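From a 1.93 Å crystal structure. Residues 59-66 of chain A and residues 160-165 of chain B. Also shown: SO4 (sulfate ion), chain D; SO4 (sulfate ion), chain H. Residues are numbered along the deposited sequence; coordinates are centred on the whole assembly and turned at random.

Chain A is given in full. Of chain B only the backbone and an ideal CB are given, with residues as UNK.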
# COMPACT_ATOMS: atom_id res chain seq x y z
N TRP A 59 2.66 4.81 2.86
CA TRP A 59 2.57 3.77 3.91
C TRP A 59 3.92 3.14 4.21
O TRP A 59 4.32 3.08 5.38
CB TRP A 59 1.56 2.68 3.57
CG TRP A 59 0.16 3.21 3.35
CD1 TRP A 59 -0.46 4.20 4.06
CD2 TRP A 59 -0.76 2.80 2.33
NE1 TRP A 59 -1.73 4.42 3.56
CE2 TRP A 59 -1.94 3.57 2.50
CE3 TRP A 59 -0.71 1.84 1.29
CZ2 TRP A 59 -3.05 3.42 1.65
CZ3 TRP A 59 -1.81 1.70 0.45
CH2 TRP A 59 -2.97 2.49 0.64
N THR A 60 4.59 2.62 3.18
CA THR A 60 5.83 1.93 3.41
C THR A 60 6.92 2.85 3.94
O THR A 60 7.72 2.42 4.75
CB THR A 60 6.33 1.23 2.13
OG1 THR A 60 6.59 2.21 1.15
CG2 THR A 60 5.30 0.18 1.61
N ARG A 61 6.97 4.11 3.49
CA ARG A 61 8.00 5.02 3.99
C ARG A 61 7.78 5.38 5.46
O ARG A 61 8.72 5.64 6.18
CB ARG A 61 8.07 6.30 3.18
CG ARG A 61 8.90 6.18 1.87
CD ARG A 61 8.67 7.46 1.12
NE ARG A 61 9.53 7.70 -0.03
CZ ARG A 61 10.71 8.33 0.01
NH1 ARG A 61 11.27 8.74 1.15
NH2 ARG A 61 11.35 8.52 -1.13
N THR A 62 6.53 5.42 5.89
CA THR A 62 6.25 5.65 7.31
C THR A 62 6.71 4.45 8.16
O THR A 62 7.38 4.61 9.17
CB THR A 62 4.76 5.92 7.55
OG1 THR A 62 4.39 7.10 6.85
CG2 THR A 62 4.46 6.21 9.09
N LEU A 63 6.37 3.25 7.69
CA LEU A 63 6.78 2.01 8.36
C LEU A 63 8.30 1.86 8.48
O LEU A 63 8.80 1.35 9.47
CB LEU A 63 6.18 0.82 7.59
CG LEU A 63 4.66 0.62 7.84
CD1 LEU A 63 4.13 -0.42 6.86
CD2 LEU A 63 4.40 0.17 9.30
N MET A 64 9.04 2.31 7.47
CA MET A 64 10.45 2.14 7.49
C MET A 64 11.19 3.40 7.98
O MET A 64 12.41 3.42 8.03
CB MET A 64 10.96 1.62 6.12
CG MET A 64 11.07 2.72 5.04
SD MET A 64 11.73 2.01 3.48
CE MET A 64 10.37 1.23 2.70
N HIS A 65 10.44 4.44 8.36
CA HIS A 65 11.01 5.67 8.93
C HIS A 65 11.86 6.46 7.90
O HIS A 65 12.93 6.96 8.22
CB HIS A 65 11.77 5.43 10.27
CG HIS A 65 10.99 4.58 11.24
ND1 HIS A 65 9.97 5.09 12.01
CD2 HIS A 65 11.07 3.27 11.55
CE1 HIS A 65 9.44 4.12 12.75
NE2 HIS A 65 10.09 3.00 12.47
N GLN A 66 11.37 6.53 6.66
CA GLN A 66 12.05 7.34 5.65
C GLN A 66 10.99 8.26 5.00
O GLN A 66 10.71 8.17 3.81
CB GLN A 66 12.71 6.45 4.59
CG GLN A 66 13.53 7.22 3.54
CD GLN A 66 14.91 7.66 4.05
OE1 GLN A 66 15.42 7.15 5.06
NE2 GLN A 66 15.50 8.65 3.36
N UNK B 160 4.36 -6.23 10.34
CA UNK B 160 4.69 -6.53 8.94
C UNK B 160 5.88 -5.74 8.40
O UNK B 160 6.21 -4.69 8.92
CB UNK B 160 3.47 -6.25 8.06
N UNK B 161 6.50 -6.27 7.35
CA UNK B 161 7.49 -5.52 6.59
C UNK B 161 6.79 -4.25 6.05
O UNK B 161 5.58 -4.29 5.80
CB UNK B 161 8.08 -6.37 5.46
N UNK B 162 7.55 -3.16 5.79
CA UNK B 162 9.03 -3.00 5.97
C UNK B 162 9.46 -2.38 7.32
O UNK B 162 10.45 -1.64 7.36
CB UNK B 162 9.58 -2.12 4.84
N UNK B 163 8.68 -2.61 8.37
CA UNK B 163 9.00 -2.09 9.70
C UNK B 163 10.32 -2.73 10.10
O UNK B 163 10.44 -3.95 9.96
CB UNK B 163 7.90 -2.39 10.72
N UNK B 164 11.30 -1.92 10.58
CA UNK B 164 12.61 -2.52 10.88
C UNK B 164 12.60 -3.66 11.92
O UNK B 164 13.50 -4.51 11.87
CB UNK B 164 13.55 -1.42 11.38
N UNK B 165 11.62 -3.70 12.83
CA UNK B 165 11.60 -4.79 13.83
C UNK B 165 11.56 -6.18 13.21
O UNK B 165 12.08 -7.12 13.81
CB UNK B 165 10.39 -4.63 14.75
S SO4 D . 14.42 10.51 0.03
O1 SO4 D . 13.84 9.76 -1.10
O2 SO4 D . 13.82 10.00 1.27
O3 SO4 D . 15.87 10.35 0.13
O4 SO4 D . 14.02 11.90 -0.05
S SO4 H . 6.51 -11.93 1.85
O1 SO4 H . 7.06 -13.25 1.65
O2 SO4 H . 5.06 -11.98 2.06
O3 SO4 H . 7.17 -11.21 2.92
O4 SO4 H . 6.75 -11.25 0.58

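Position 160 of chain B has phi/psi of -93/158, an extended conformation. Its CA-to-CB bond points sideways, and no atom of the chain A stretch lies within 5.5 Å of the ideal CB, so chain A hardly restricts the choice. The deposited residue is Tyr160(B), whose ring leads away from chain A.

At position 161 (-59/154) the CA-to-CB bond points away, so a long polar chain would suit as well as a small one. A sulfate ion (chain H) beyond the CB favours a basic group. Lys161(B) is found there, and its NZ donates to O3 of that sulfate at 2.8 Å.

Position 162 is the most informative. The peptide bond before it is cis, which strongly suggests proline. The ideal CB points sideways, 4.1 Å from Met64(A) CE and 5.3 Å from Leu63(A) CB, so a compact apolar group would fit. Pro162(B) satisfies both conditions and has the largest area covered by the other stretch, 90 Å². Its CD packs 3.7 Å from Leu63(A) CD1 and its CG 3.8 Å from Met64(A) CE, while CG also lies 3.6 Å from Thr60(A) O.

Position 163 has its CA nearest to that of Leu63(A), 4.9 Å away, and this CA lies 3.5 Å from Leu63(A) O, with an angle of 168° at the hydrogen, a CA-H...O contact. The ideal CB is 4.0 Å from the same carbonyl. Angles of -63/131 just before helical values at 164 and 165 mark a helix N-cap, where Asp, Asn, Ser or Thr would suit. The residue is Asp163(B); its OD1 accepts from the backbone N of position 165 at 2.9 Å, the capping bond. Water links it to chain A: one molecule lies 3.1 Å from Leu63(A) O and 2.5 Å from Asp163(B) OD2, placed to bridge the two, and another lies 2.7 Å from His65(A) NE2, with which it hydrogen-bonds, and 3.2 Å from Asp163(B) OD2.

Position 164 has phi/psi of -59/-26, values that proline tolerates well in the first turn of a helix. The ideal CB lies 5.3 Å from His65(A) CD2, leaving room for a small or medium side chain. Pro164(B) places CG 3.8 Å from His65(A) CD2, at the ring edge, and CD 3.4 Å from Leu63(A) O.

Position 165, helical at -58/-30, has no chain A atom within 5.5 Å of its ideal CB, so many residues would serve. Arg165(B) turns back within its own chain, its NH1 forming a salt bridge with Asp163(B) OD2 at 2.8 Å.

Chain B (160-165) YKPDPR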
# COMPACT_ATOMS: atom_id res chain seq x y z
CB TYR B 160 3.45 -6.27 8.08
CG TYR B 160 2.40 -7.35 8.18
CD1 TYR B 160 1.13 -7.07 8.69
CD2 TYR B 160 2.66 -8.66 7.74
CE1 TYR B 160 0.15 -8.05 8.73
CE2 TYR B 160 1.68 -9.63 7.77
CZ TYR B 160 0.45 -9.32 8.27
OH TYR B 160 -0.50 -10.28 8.33
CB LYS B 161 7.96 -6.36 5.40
CG LYS B 161 8.72 -7.61 5.75
CD LYS B 161 8.70 -8.51 4.51
CE LYS B 161 9.73 -9.61 4.59
NZ LYS B 161 9.80 -10.34 3.25
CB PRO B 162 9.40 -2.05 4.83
CG PRO B 162 8.16 -1.20 4.61
CD PRO B 162 6.96 -1.97 5.15
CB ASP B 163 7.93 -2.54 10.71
CG ASP B 163 8.11 -1.91 12.06
OD1 ASP B 163 9.10 -2.24 12.76
OD2 ASP B 163 7.31 -1.04 12.40
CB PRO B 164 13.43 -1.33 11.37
CG PRO B 164 12.35 -0.28 11.87
CD PRO B 164 11.29 -0.47 10.85
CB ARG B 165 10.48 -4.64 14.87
CG ARG B 165 10.56 -3.35 15.71
CD ARG B 165 9.43 -2.43 15.28
NE ARG B 165 8.41 -2.44 16.27
CZ ARG B 165 7.18 -1.96 16.19
NH1 ARG B 165 6.62 -1.46 15.08
NH2 ARG B 165 6.46 -2.06 17.28
O HOH W 1 6.98 1.36 12.03
O HOH W 2 9.42 0.79 13.89
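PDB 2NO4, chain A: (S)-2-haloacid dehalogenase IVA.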